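Local coordinates for designed Anbu Protein (Synthetic construct, PDB 5LOY), which represents a consensus-designed ancestral beta subunit of the proteasome family, which assembles helically and probably hydrolyses peptide bonds, as proteasome beta subunits do, at residues Leu8-Val13 with Thr164-Ala170; Gln117-Pro123 with Tyr196-Leu201; Arg124-Ile128 with Pro142-Ile146. The contacts are given in a common frame with arbitrary orientation. Residues are numbered along the deposited sequence.

Contact 1 (Leu8-Val13 with Thr164-Ala170); sequences LDEGLV and TSLEDAA
Segment 8-13 is a tight hairpin end: L8 closes one strand, D9 and E10 form the corner of a type I beta turn, and G11 starts the next strand. L8 and G11 are joined both ways, L8 N to G11 O at 2.9 Å and G11 N to L8 O at 3.1 Å. Segment 164-170 runs extended through T164 and S165 and enters a helix at L166. Strand 11-13 and helix 166-170 run nearly parallel (18°, signed crossing -18°), with axes 8.7 Å apart; CA atoms pair L8 with T164, E10 with L166 and V13 with A170 at 6.4-6.6 Å. G11 has phi/psi of 152/-147, where a CB would jam against the preceding carbonyl and press on L166 CD2. S165 is the N-cap, its OG (chi1 p) accepting from D168 N at 3.1 Å. E10 (chi1 m, chi2 t) serves the same helix start from outside: L166 N donates to E10 OE1 at 3.0 Å. A water bridges E10 N (3.2 Å) and T164 O (2.7 Å). Beneath, L166 (m, t) meets L8 (CD2 to L8 CD1, 3.7 Å) and V13 (CD2 to V13 CG2, 4.1 Å). A169 CB rests against both L8 CD1 (3.6 Å) and V13 CG2 (3.9 Å). L12 points away, onto P123 and Y196, while E167 and D168 pack on the second subunit. A helix laid on the outer face of a sheet whose other face meets a second sheet is characteristic of the four-layer αββα Ntn-hydrolase fold of proteasome beta subunits.

Contact 2 (Gln117-Pro123 with Tyr196-Leu201); sequences QIAGEPP and YERDSL
This is a largely polar contact between two strand ends and the turns that follow them, at one end of the αββα sandwich of the Ntn fold, linking a hairpin of one sheet to the end of a strand in the other. Segment 117-123 leaves strand 110-118 through a type II turn, I118 to E121, with G120 at positive phi (77°). Segment 196-201 leaves strand 191-197 through a second type II turn, E197 to S200, with D199 at 67/8; S200 N returns to E197 O at 3.0 Å, and L201 is also left-handed (59/38). CA atoms lie closest at Q117 with L201 (6.8 Å) and P123 with R198 (6.6 Å). The extended Q117 side chain (t, t) is the hub. Its OE1 accepts from Y196 OH (2.7 Å) and D199 N (2.8 Å); its NE2 donates to D199 OD1 (3.1 Å) and, within its own hairpin, to E121 O (2.9 Å). Y196 OH also accepts from L201 N at 3.0 Å, so this hydroxyl links L201, just after its own turn, to the Q117 carboxamide. L201 covers the hub, CD2 to Q117 CG 3.9 Å and CD1 to A119 CB 4.0 Å. R198, whose NE bonds D9 O, lies along the prolines: its CG is 3.8 Å from P123 CG, and P123 CD sits over one guanidinium face.

Contact 3 (Arg124-Ile128 with Pro142-Ile146); sequences RLFLI and PFFQI
P142 leads segment 142-146 into its strand, turning its ring away; only its O comes near L125, 4.1 Å from CD2. From F143 on, the strand passes strand 124-128 face to face, not edge to edge: the N-to-C directions differ by 32° (signed crossing +32°), the axes approach to 7.7 Å, and no hydrogen bond joins them. CA atoms are nearest at L125 with F143 (8.1 Å) and L127 with F144 (6.7 Å). F143 points away, to L156 and D157 of helix 153-159. F144 (chi1 m) lays one ring face against L127 and its ring edge against L125, both leucines chi1 t, chi2 p. L127 CB stands over the ring face, 3.8 Å from its centroid and 12° off the normal, a CH-pi contact, while L125 O lies at the ring edge, 3.8 Å from F144 CE2. L125 CG adds a contact to F144 CD2 at 4.0 Å. Q145 points outward again, its NE2 bonding Y2 OH. I146 (p, t) returns inward, CG2 touching L127 CD1 at 3.4 Å, and also packs on S111 and I113. Such interlocked aliphatic and aromatic side chains between two stacked antiparallel sheets form the central core of the αββα sandwich of Ntn hydrolases.

From the N terminus, the first hairpin supplies 8-13 and waits until 164-170 to close contact 1. Meanwhile the chain builds the other sheet and opens contact 2 at 117-123, running straight on into 124-128. That strand meets 142-146 after a short excursion, so contact 3 nests inside the loops of both others. Contact 2 closes last, at 196-201, beyond helix 166-183, and therefore crosses contact 1. Contact 1 joins helix to sheet, whereas contacts 2 and 3 join sheet to sheet, at the sandwich end and in its core. Contacts 1 and 2 meet directly through a probable L12 O to Y196 N hydrogen bond (2.8 Å); L12 CD2 also reaches R124 O of contact 3 (4.2 Å).

Contact 1 (Leu8-Val13 with Thr164-Ala170)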
ATOM      1  N   LEU A   8       3.420 -11.921 -19.289  1.00 43.06           N
ATOM      2  CA  LEU A   8       2.439 -12.987 -19.473  1.00 44.32           C
ATOM      3  C   LEU A   8       2.855 -13.880 -20.612  1.00 45.83           C
ATOM      4  O   LEU A   8       3.683 -13.502 -21.433  1.00 43.96           O
ATOM      5  CB  LEU A   8       1.092 -12.364 -19.811  1.00 46.14           C
ATOM      6  CG  LEU A   8       0.782 -11.165 -18.924  1.00 46.18           C
ATOM      7  CD1 LEU A   8      -0.011 -10.136 -19.678  1.00 49.00           C
ATOM      8  CD2 LEU A   8       0.071 -11.607 -17.677  1.00 46.83           C
ATOM      9  N   ASP A   9       2.265 -15.064 -20.682  1.00 47.99           N
ATOM     10  CA  ASP A   9       2.523 -15.950 -21.804  1.00 51.09           C
ATOM     11  C   ASP A   9       2.221 -15.240 -23.114  1.00 49.81           C
ATOM     12  O   ASP A   9       2.977 -15.364 -24.071  1.00 48.93           O
ATOM     13  CB  ASP A   9       1.701 -17.247 -21.702  1.00 56.75           C
ATOM     14  CG  ASP A   9       2.196 -18.186 -20.582  1.00 62.70           C
ATOM     15  OD1 ASP A   9       3.235 -17.885 -19.932  1.00 63.21           O
ATOM     16  OD2 ASP A   9       1.528 -19.227 -20.335  1.00 70.29           O
ATOM     17  N   GLU A  10       1.138 -14.465 -23.137  1.00 48.81           N
ATOM     18  CA  GLU A  10       0.695 -13.755 -24.344  1.00 50.11           C
ATOM     19  C   GLU A  10       1.549 -12.530 -24.731  1.00 46.37           C
ATOM     20  O   GLU A  10       1.417 -12.045 -25.843  1.00 45.63           O
ATOM     21  CB  GLU A  10      -0.767 -13.285 -24.167  1.00 54.72           C
ATOM     22  CG  GLU A  10      -1.859 -14.317 -24.463  1.00 58.68           C
ATOM     23  CD  GLU A  10      -3.299 -13.755 -24.346  1.00 63.01           C
ATOM     24  OE1 GLU A  10      -3.512 -12.499 -24.329  1.00 61.24           O
ATOM     25  OE2 GLU A  10      -4.255 -14.584 -24.268  1.00 66.87           O
ATOM     26  N   GLY A  11       2.375 -12.006 -23.814  1.00 43.65           N
ATOM     27  CA  GLY A  11       3.119 -10.758 -24.049  1.00 42.90           C
ATOM     28  C   GLY A  11       3.469  -9.924 -22.809  1.00 41.48           C
ATOM     29  O   GLY A  11       3.751 -10.465 -21.765  1.00 40.97           O
ATOM     30  N   LEU A  12       3.507  -8.598 -22.954  1.00 41.67           N
ATOM     31  CA  LEU A  12       3.893  -7.676 -21.877  1.00 39.41           C
ATOM     32  C   LEU A  12       2.941  -6.488 -21.810  1.00 36.83           C
ATOM     33  O   LEU A  12       2.424  -6.027 -22.836  1.00 36.90           O
ATOM     34  CB  LEU A  12       5.286  -7.115 -22.118  1.00 41.30           C
ATOM     35  CG  LEU A  12       6.471  -8.066 -22.256  1.00 45.73           C
ATOM     36  CD1 LEU A  12       7.640  -7.386 -22.956  1.00 46.71           C
ATOM     37  CD2 LEU A  12       6.915  -8.571 -20.891  1.00 44.74           C
ATOM     38  N   VAL A  13       2.768  -5.960 -20.608  1.00 33.38           N
ATOM     39  CA  VAL A  13       1.994  -4.745 -20.388  1.00 33.32           C
ATOM     40  C   VAL A  13       2.786  -3.771 -19.497  1.00 31.47           C
ATOM     41  O   VAL A  13       3.316  -4.170 -18.460  1.00 32.41           O
ATOM     42  CB  VAL A  13       0.686  -5.076 -19.671  1.00 33.90           C
ATOM     43  CG1 VAL A  13      -0.083  -3.805 -19.354  1.00 34.33           C
ATOM     44  CG2 VAL A  13      -0.158  -6.013 -20.507  1.00 35.34           C
ATOM     45  N   THR A 164      -2.971 -15.053 -17.600  1.00 44.39           N
ATOM     46  CA  THR A 164      -3.857 -13.906 -17.750  1.00 42.44           C
ATOM     47  C   THR A 164      -3.747 -13.308 -19.150  1.00 42.77           C
ATOM     48  O   THR A 164      -2.656 -13.249 -19.717  1.00 43.21           O
ATOM     49  CB  THR A 164      -3.519 -12.827 -16.709  1.00 38.92           C
ATOM     50  OG1 THR A 164      -3.643 -13.376 -15.386  1.00 39.16           O
ATOM     51  CG2 THR A 164      -4.437 -11.629 -16.845  1.00 38.65           C
ATOM     52  N   SER A 165      -4.867 -12.858 -19.702  1.00 42.53           N
ATOM     53  CA  SER A 165      -4.878 -12.290 -21.073  1.00 44.93           C
ATOM     54  C   SER A 165      -4.335 -10.865 -21.061  1.00 42.76           C
ATOM     55  O   SER A 165      -4.330 -10.219 -20.017  1.00 41.50           O
ATOM     56  CB  SER A 165      -6.290 -12.274 -21.652  1.00 45.32           C
ATOM     57  OG  SER A 165      -7.080 -11.280 -20.998  1.00 46.89           O
ATOM     58  N   LEU A 166      -3.871 -10.383 -22.208  1.00 42.62           N
ATOM     59  CA  LEU A 166      -3.369  -9.009 -22.293  1.00 41.74           C
ATOM     60  C   LEU A 166      -4.432  -8.007 -21.902  1.00 42.83           C
ATOM     61  O   LEU A 166      -4.140  -7.055 -21.185  1.00 40.81           O
ATOM     62  CB  LEU A 166      -2.882  -8.686 -23.697  1.00 42.63           C
ATOM     63  CG  LEU A 166      -1.619  -9.420 -24.151  1.00 44.64           C
ATOM     64  CD1 LEU A 166      -1.315  -9.053 -25.584  1.00 45.63           C
ATOM     65  CD2 LEU A 166      -0.432  -9.087 -23.245  1.00 44.96           C
ATOM     66  N   GLU A 167      -5.668  -8.245 -22.338  1.00 46.21           N
ATOM     67  CA  GLU A 167      -6.779  -7.360 -22.001  1.00 49.10           C
ATOM     68  C   GLU A 167      -6.961  -7.259 -20.473  1.00 44.20           C
ATOM     69  O   GLU A 167      -7.011  -6.159 -19.923  1.00 40.00           O
ATOM     70  CB  GLU A 167      -8.099  -7.819 -22.648  1.00 56.06           C
ATOM     71  CG  GLU A 167      -8.043  -8.038 -24.162  1.00 66.07           C
ATOM     72  CD  GLU A 167      -7.648  -9.477 -24.555  1.00 74.21           C
ATOM     73  OE1 GLU A 167      -8.543 -10.362 -24.588  1.00 78.54           O
ATOM     74  OE2 GLU A 167      -6.445  -9.734 -24.818  1.00 72.88           O
ATOM     75  N   ASP A 168      -7.023  -8.396 -19.792  1.00 42.31           N
ATOM     76  CA  ASP A 168      -7.217  -8.373 -18.342  1.00 41.68           C
ATOM     77  C   ASP A 168      -6.043  -7.762 -17.596  1.00 38.02           C
ATOM     78  O   ASP A 168      -6.237  -7.096 -16.582  1.00 36.44           O
ATOM     79  CB  ASP A 168      -7.500  -9.781 -17.784  1.00 43.65           C
ATOM     80  CG  ASP A 168      -8.896 -10.277 -18.112  1.00 46.70           C
ATOM     81  OD1 ASP A 168      -9.754  -9.452 -18.508  1.00 50.48           O
ATOM     82  OD2 ASP A 168      -9.140 -11.497 -17.980  1.00 47.46           O
ATOM     83  N   ALA A 169      -4.824  -8.011 -18.060  1.00 37.60           N
ATOM     84  CA  ALA A 169      -3.638  -7.448 -17.396  1.00 36.32           C
ATOM     85  C   ALA A 169      -3.631  -5.939 -17.507  1.00 34.18           C
ATOM     86  O   ALA A 169      -3.274  -5.258 -16.535  1.00 33.16           O
ATOM     87  CB  ALA A 169      -2.365  -8.015 -17.981  1.00 36.90           C
ATOM     88  N   ALA A 170      -4.056  -5.414 -18.654  1.00 33.57           N
ATOM     89  CA  ALA A 170      -4.205  -3.966 -18.791  1.00 34.11           C
ATOM     90  C   ALA A 170      -5.292  -3.397 -17.872  1.00 35.05           C
ATOM     91  O   ALA A 170      -5.067  -2.361 -17.201  1.00 34.12           O
ATOM     92  CB  ALA A 170      -4.461  -3.580 -20.219  1.00 35.06           C
TER
HETATM   93  O   HOH W   1      -1.183 -15.021 -21.031  1.00 44.35           O

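Contact 2 (Gln117-Pro123 with Tyr196-Leu201)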
ATOM      1  N   GLN A 117      11.268  -7.519 -26.148  1.00 41.99           N
ATOM      2  CA  GLN A 117      11.583  -8.743 -26.854  1.00 45.05           C
ATOM      3  C   GLN A 117      12.567  -8.459 -27.977  1.00 47.81           C
ATOM      4  O   GLN A 117      12.432  -7.489 -28.702  1.00 48.53           O
ATOM      5  CB  GLN A 117      10.319  -9.400 -27.396  1.00 44.84           C
ATOM      6  CG  GLN A 117      10.612 -10.681 -28.154  1.00 47.90           C
ATOM      7  CD  GLN A 117       9.377 -11.506 -28.452  1.00 48.88           C
ATOM      8  OE1 GLN A 117       8.275 -10.985 -28.604  1.00 49.65           O
ATOM      9  NE2 GLN A 117       9.564 -12.796 -28.561  1.00 50.39           N
ATOM     10  N   ILE A 118      13.558  -9.330 -28.110  1.00 50.65           N
ATOM     11  CA  ILE A 118      14.548  -9.252 -29.181  1.00 54.02           C
ATOM     12  C   ILE A 118      14.362 -10.501 -30.027  1.00 56.61           C
ATOM     13  O   ILE A 118      14.165 -11.561 -29.482  1.00 58.11           O
ATOM     14  CB  ILE A 118      15.950  -9.166 -28.565  1.00 54.61           C
ATOM     15  CG1 ILE A 118      16.141  -7.769 -27.964  1.00 54.67           C
ATOM     16  CG2 ILE A 118      17.016  -9.450 -29.593  1.00 56.90           C
ATOM     17  CD1 ILE A 118      17.327  -7.639 -27.024  1.00 55.32           C
ATOM     18  N   ALA A 119      14.358 -10.381 -31.349  1.00 59.70           N
ATOM     19  CA  ALA A 119      14.035 -11.524 -32.229  1.00 62.13           C
ATOM     20  C   ALA A 119      14.761 -12.819 -31.819  1.00 66.11           C
ATOM     21  O   ALA A 119      15.968 -12.784 -31.548  1.00 64.87           O
ATOM     22  CB  ALA A 119      14.377 -11.186 -33.669  1.00 63.42           C
ATOM     23  N   GLY A 120      14.017 -13.939 -31.761  1.00 69.14           N
ATOM     24  CA  GLY A 120      14.576 -15.269 -31.426  1.00 71.25           C
ATOM     25  C   GLY A 120      14.869 -15.512 -29.942  1.00 69.35           C
ATOM     26  O   GLY A 120      15.693 -16.332 -29.569  1.00 70.84           O
ATOM     27  N   GLU A 121      14.201 -14.760 -29.096  1.00 66.02           N
ATOM     28  CA  GLU A 121      14.410 -14.790 -27.658  1.00 64.14           C
ATOM     29  C   GLU A 121      12.960 -14.503 -27.168  1.00 57.96           C
ATOM     30  O   GLU A 121      12.206 -13.808 -27.847  1.00 56.15           O
ATOM     31  CB  GLU A 121      15.451 -13.693 -27.289  1.00 64.82           C
ATOM     32  CG  GLU A 121      15.988 -13.616 -25.848  1.00 66.16           C
ATOM     33  CD  GLU A 121      16.254 -12.169 -25.332  1.00 62.72           C
ATOM     34  OE1 GLU A 121      15.325 -11.305 -25.359  1.00 66.62           O
ATOM     35  OE2 GLU A 121      17.365 -11.907 -24.845  1.00 56.53           O
ATOM     36  N   PRO A 122      12.528 -15.103 -26.061  1.00 53.76           N
ATOM     37  CA  PRO A 122      11.176 -14.725 -25.656  1.00 50.77           C
ATOM     38  C   PRO A 122      11.100 -13.319 -25.075  1.00 47.28           C
ATOM     39  O   PRO A 122      12.122 -12.646 -24.942  1.00 46.54           O
ATOM     40  CB  PRO A 122      10.810 -15.775 -24.596  1.00 51.00           C
ATOM     41  CG  PRO A 122      12.086 -16.444 -24.222  1.00 52.14           C
ATOM     42  CD  PRO A 122      12.981 -16.345 -25.414  1.00 54.05           C
ATOM     43  N   PRO A 123       9.884 -12.858 -24.759  1.00 46.50           N
ATOM     44  CA  PRO A 123       9.734 -11.582 -24.046  1.00 44.32           C
ATOM     45  C   PRO A 123      10.257 -11.695 -22.623  1.00 42.67           C
ATOM     46  O   PRO A 123      10.057 -12.733 -21.991  1.00 43.24           O
ATOM     47  CB  PRO A 123       8.211 -11.331 -24.036  1.00 43.30           C
ATOM     48  CG  PRO A 123       7.629 -12.295 -25.008  1.00 45.98           C
ATOM     49  CD  PRO A 123       8.581 -13.448 -25.117  1.00 47.36           C
ATOM     50  N   TYR A 196       2.040  -5.073 -25.471  1.00 41.39           N
ATOM     51  CA  TYR A 196       2.934  -5.685 -26.478  1.00 42.41           C
ATOM     52  C   TYR A 196       2.563  -7.144 -26.679  1.00 44.07           C
ATOM     53  O   TYR A 196       2.556  -7.904 -25.711  1.00 43.19           O
ATOM     54  CB  TYR A 196       4.424  -5.569 -26.034  1.00 41.28           C
ATOM     55  CG  TYR A 196       5.354  -6.344 -26.948  1.00 42.97           C
ATOM     56  CD1 TYR A 196       5.720  -5.829 -28.188  1.00 44.71           C
ATOM     57  CD2 TYR A 196       5.801  -7.603 -26.614  1.00 42.34           C
ATOM     58  CE1 TYR A 196       6.520  -6.542 -29.044  1.00 45.78           C
ATOM     59  CE2 TYR A 196       6.603  -8.338 -27.477  1.00 44.07           C
ATOM     60  CZ  TYR A 196       6.955  -7.805 -28.692  1.00 46.12           C
ATOM     61  OH  TYR A 196       7.746  -8.511 -29.577  1.00 48.04           O
ATOM     62  N   GLU A 197       2.270  -7.540 -27.916  1.00 47.13           N
ATOM     63  CA  GLU A 197       1.975  -8.940 -28.230  1.00 51.98           C
ATOM     64  C   GLU A 197       3.228  -9.774 -28.530  1.00 50.26           C
ATOM     65  O   GLU A 197       4.038  -9.418 -29.386  1.00 50.85           O
ATOM     66  CB  GLU A 197       1.069  -9.049 -29.461  1.00 60.16           C
ATOM     67  CG  GLU A 197      -0.396  -8.674 -29.260  1.00 64.76           C
ATOM     68  CD  GLU A 197      -1.235  -8.863 -30.536  1.00 73.87           C
ATOM     69  OE1 GLU A 197      -0.760  -9.459 -31.538  1.00 75.34           O
ATOM     70  OE2 GLU A 197      -2.388  -8.391 -30.547  1.00 83.08           O
ATOM     71  N   ARG A 198       3.347 -10.905 -27.848  1.00 47.79           N
ATOM     72  CA  ARG A 198       4.441 -11.839 -28.062  1.00 50.91           C
ATOM     73  C   ARG A 198       4.719 -12.099 -29.549  1.00 51.63           C
ATOM     74  O   ARG A 198       3.810 -12.398 -30.305  1.00 50.74           O
ATOM     75  CB  ARG A 198       4.114 -13.170 -27.365  1.00 54.96           C
ATOM     76  CG  ARG A 198       5.271 -14.158 -27.292  1.00 59.57           C
ATOM     77  CD  ARG A 198       4.776 -15.574 -27.050  1.00 64.48           C
ATOM     78  NE  ARG A 198       5.378 -16.142 -25.845  1.00 69.25           N
ATOM     79  CZ  ARG A 198       6.591 -16.703 -25.765  1.00 76.91           C
ATOM     80  NH1 ARG A 198       7.002 -17.180 -24.590  1.00 78.67           N
ATOM     81  NH2 ARG A 198       7.410 -16.792 -26.828  1.00 81.66           N
ATOM     82  N   ASP A 199       5.989 -11.991 -29.930  1.00 51.82           N
ATOM     83  CA  ASP A 199       6.463 -12.220 -31.306  1.00 55.68           C
ATOM     84  C   ASP A 199       6.004 -11.221 -32.367  1.00 55.17           C
ATOM     85  O   ASP A 199       6.264 -11.444 -33.532  1.00 55.97           O
ATOM     86  CB  ASP A 199       6.131 -13.640 -31.824  1.00 59.43           C
ATOM     87  CG  ASP A 199       6.672 -14.759 -30.931  1.00 61.20           C
ATOM     88  OD1 ASP A 199       7.469 -14.534 -29.991  1.00 58.05           O
ATOM     89  OD2 ASP A 199       6.279 -15.911 -31.202  1.00 67.02           O
ATOM     90  N   SER A 200       5.348 -10.125 -31.996  1.00 53.77           N
ATOM     91  CA  SER A 200       5.007  -9.096 -32.990  1.00 54.51           C
ATOM     92  C   SER A 200       6.248  -8.304 -33.412  1.00 53.53           C
ATOM     93  O   SER A 200       6.375  -7.953 -34.560  1.00 53.47           O
ATOM     94  CB  SER A 200       3.929  -8.150 -32.448  1.00 53.48           C
ATOM     95  OG  SER A 200       4.358  -7.525 -31.243  1.00 52.29           O
ATOM     96  N   LEU A 201       7.141  -8.027 -32.461  1.00 52.24           N
ATOM     97  CA  LEU A 201       8.352  -7.236 -32.687  1.00 53.17           C
ATOM     98  C   LEU A 201       8.016  -5.834 -33.199  1.00 54.17           C
ATOM     99  O   LEU A 201       8.718  -5.252 -34.023  1.00 55.94           O
ATOM    100  CB  LEU A 201       9.305  -7.976 -33.623  1.00 55.87           C
ATOM    101  CG  LEU A 201       9.737  -9.369 -33.133  1.00 55.44           C
ATOM    102  CD1 LEU A 201      10.603 -10.054 -34.180  1.00 57.84           C
ATOM    103  CD2 LEU A 201      10.489  -9.300 -31.811  1.00 52.62           C
TER

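Contact 3 (Arg124-Ile128 with Pro142-Ile146)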
ATOM      1  N   ARG A 124      10.912 -10.637 -22.133  1.00 41.19           N
ATOM      2  CA  ARG A 124      11.547 -10.644 -20.813  1.00 39.77           C
ATOM      3  C   ARG A 124      11.327  -9.312 -20.085  1.00 37.87           C
ATOM      4  O   ARG A 124      11.058  -8.279 -20.715  1.00 37.51           O
ATOM      5  CB  ARG A 124      13.040 -10.940 -20.946  1.00 40.78           C
ATOM      6  CG  ARG A 124      13.347 -12.308 -21.535  1.00 43.86           C
ATOM      7  CD  ARG A 124      14.819 -12.473 -21.886  1.00 45.33           C
ATOM      8  NE  ARG A 124      15.627 -12.790 -20.711  1.00 46.36           N
ATOM      9  CZ  ARG A 124      16.942 -13.020 -20.725  1.00 47.02           C
ATOM     10  NH1 ARG A 124      17.640 -12.941 -21.865  1.00 48.07           N
ATOM     11  NH2 ARG A 124      17.566 -13.313 -19.591  1.00 45.66           N
ATOM     12  N   LEU A 125      11.439  -9.354 -18.763  1.00 35.92           N
ATOM     13  CA  LEU A 125      11.125  -8.221 -17.915  1.00 34.94           C
ATOM     14  C   LEU A 125      12.090  -8.156 -16.726  1.00 34.49           C
ATOM     15  O   LEU A 125      12.272  -9.166 -16.022  1.00 33.66           O
ATOM     16  CB  LEU A 125       9.709  -8.373 -17.396  1.00 34.71           C
ATOM     17  CG  LEU A 125       9.198  -7.230 -16.519  1.00 35.02           C
ATOM     18  CD1 LEU A 125       9.108  -5.956 -17.352  1.00 36.75           C
ATOM     19  CD2 LEU A 125       7.846  -7.556 -15.897  1.00 35.03           C
ATOM     20  N   PHE A 126      12.677  -6.972 -16.497  1.00 32.86           N
ATOM     21  CA  PHE A 126      13.690  -6.772 -15.447  1.00 32.24           C
ATOM     22  C   PHE A 126      13.383  -5.595 -14.536  1.00 30.92           C
ATOM     23  O   PHE A 126      12.732  -4.636 -14.960  1.00 30.70           O
ATOM     24  CB  PHE A 126      15.051  -6.506 -16.067  1.00 32.90           C
ATOM     25  CG  PHE A 126      15.615  -7.674 -16.801  1.00 33.93           C
ATOM     26  CD1 PHE A 126      15.212  -7.944 -18.084  1.00 34.27           C
ATOM     27  CD2 PHE A 126      16.536  -8.511 -16.208  1.00 34.87           C
ATOM     28  CE1 PHE A 126      15.732  -9.029 -18.763  1.00 35.76           C
ATOM     29  CE2 PHE A 126      17.048  -9.614 -16.882  1.00 35.70           C
ATOM     30  CZ  PHE A 126      16.638  -9.874 -18.157  1.00 36.32           C
ATOM     31  N   LEU A 127      13.875  -5.672 -13.298  1.00 31.09           N
ATOM     32  CA  LEU A 127      13.834  -4.555 -12.342  1.00 31.20           C
ATOM     33  C   LEU A 127      15.258  -4.151 -12.029  1.00 32.91           C
ATOM     34  O   LEU A 127      16.064  -5.002 -11.639  1.00 33.39           O
ATOM     35  CB  LEU A 127      13.130  -4.981 -11.071  1.00 31.44           C
ATOM     36  CG  LEU A 127      13.118  -4.021  -9.877  1.00 33.18           C
ATOM     37  CD1 LEU A 127      12.426  -2.724 -10.211  1.00 33.05           C
ATOM     38  CD2 LEU A 127      12.400  -4.655  -8.696  1.00 33.47           C
ATOM     39  N   ILE A 128      15.588  -2.876 -12.227  1.00 33.81           N
ATOM     40  CA  ILE A 128      16.929  -2.388 -11.912  1.00 35.86           C
ATOM     41  C   ILE A 128      16.870  -1.580 -10.637  1.00 35.99           C
ATOM     42  O   ILE A 128      16.128  -0.597 -10.534  1.00 37.33           O
ATOM     43  CB  ILE A 128      17.540  -1.540 -13.037  1.00 36.12           C
ATOM     44  CG1 ILE A 128      17.773  -2.378 -14.282  1.00 38.29           C
ATOM     45  CG2 ILE A 128      18.885  -1.005 -12.632  1.00 37.97           C
ATOM     46  CD1 ILE A 128      16.578  -2.446 -15.191  1.00 38.12           C
ATOM     47  N   PRO A 142       5.566 -12.572 -11.732  1.00 36.97           N
ATOM     48  CA  PRO A 142       5.353 -12.089 -13.094  1.00 37.79           C
ATOM     49  C   PRO A 142       5.190 -10.576 -13.258  1.00 36.61           C
ATOM     50  O   PRO A 142       5.034 -10.114 -14.386  1.00 39.30           O
ATOM     51  CB  PRO A 142       4.045 -12.775 -13.486  1.00 37.58           C
ATOM     52  CG  PRO A 142       3.278 -12.803 -12.202  1.00 36.61           C
ATOM     53  CD  PRO A 142       4.308 -13.048 -11.131  1.00 36.59           C
ATOM     54  N   PHE A 143       5.243  -9.805 -12.186  1.00 33.06           N
ATOM     55  CA  PHE A 143       5.214  -8.361 -12.351  1.00 32.59           C
ATOM     56  C   PHE A 143       6.187  -7.638 -11.420  1.00 31.00           C
ATOM     57  O   PHE A 143       6.587  -8.176 -10.393  1.00 30.45           O
ATOM     58  CB  PHE A 143       3.780  -7.837 -12.168  1.00 33.49           C
ATOM     59  CG  PHE A 143       3.265  -7.918 -10.750  1.00 31.88           C
ATOM     60  CD1 PHE A 143       3.489  -6.881  -9.855  1.00 32.99           C
ATOM     61  CD2 PHE A 143       2.537  -9.031 -10.320  1.00 32.21           C
ATOM     62  CE1 PHE A 143       3.027  -6.951  -8.531  1.00 32.15           C
ATOM     63  CE2 PHE A 143       2.074  -9.113  -9.020  1.00 31.32           C
ATOM     64  CZ  PHE A 143       2.322  -8.073  -8.117  1.00 31.04           C
ATOM     65  N   PHE A 144       6.522  -6.396 -11.791  1.00 29.90           N
ATOM     66  CA  PHE A 144       7.328  -5.499 -10.972  1.00 29.75           C
ATOM     67  C   PHE A 144       6.674  -4.132 -10.881  1.00 29.35           C
ATOM     68  O   PHE A 144       5.918  -3.727 -11.760  1.00 30.19           O
ATOM     69  CB  PHE A 144       8.711  -5.301 -11.571  1.00 29.77           C
ATOM     70  CG  PHE A 144       9.595  -6.527 -11.536  1.00 30.67           C
ATOM     71  CD1 PHE A 144       9.779  -7.260 -10.369  1.00 30.59           C
ATOM     72  CD2 PHE A 144      10.323  -6.882 -12.662  1.00 31.25           C
ATOM     73  CE1 PHE A 144      10.616  -8.361 -10.351  1.00 31.42           C
ATOM     74  CE2 PHE A 144      11.167  -7.962 -12.644  1.00 33.02           C
ATOM     75  CZ  PHE A 144      11.303  -8.717 -11.485  1.00 32.85           C
ATOM     76  N   GLN A 145       7.005  -3.410  -9.817  1.00 30.14           N
ATOM     77  CA  GLN A 145       6.472  -2.065  -9.583  1.00 30.51           C
ATOM     78  C   GLN A 145       7.577  -1.197  -9.047  1.00 30.49           C
ATOM     79  O   GLN A 145       8.401  -1.671  -8.258  1.00 31.19           O
ATOM     80  CB  GLN A 145       5.407  -2.082  -8.480  1.00 31.51           C
ATOM     81  CG  GLN A 145       4.276  -3.099  -8.589  1.00 32.00           C
ATOM     82  CD  GLN A 145       3.458  -3.112  -7.309  1.00 31.90           C
ATOM     83  OE1 GLN A 145       3.850  -3.721  -6.320  1.00 31.54           O
ATOM     84  NE2 GLN A 145       2.319  -2.411  -7.322  1.00 32.89           N
ATOM     85  N   ILE A 146       7.563   0.077  -9.408  1.00 30.23           N
ATOM     86  CA  ILE A 146       8.490   1.052  -8.821  1.00 29.78           C
ATOM     87  C   ILE A 146       7.717   2.331  -8.504  1.00 30.67           C
ATOM     88  O   ILE A 146       6.637   2.556  -9.076  1.00 29.22           O
ATOM     89  CB  ILE A 146       9.676   1.369  -9.751  1.00 30.68           C
ATOM     90  CG1 ILE A 146       9.209   1.907 -11.096  1.00 31.12           C
ATOM     91  CG2 ILE A 146      10.530   0.125  -9.984  1.00 31.45           C
ATOM     92  CD1 ILE A 146      10.338   2.149 -12.075  1.00 33.96           C
TER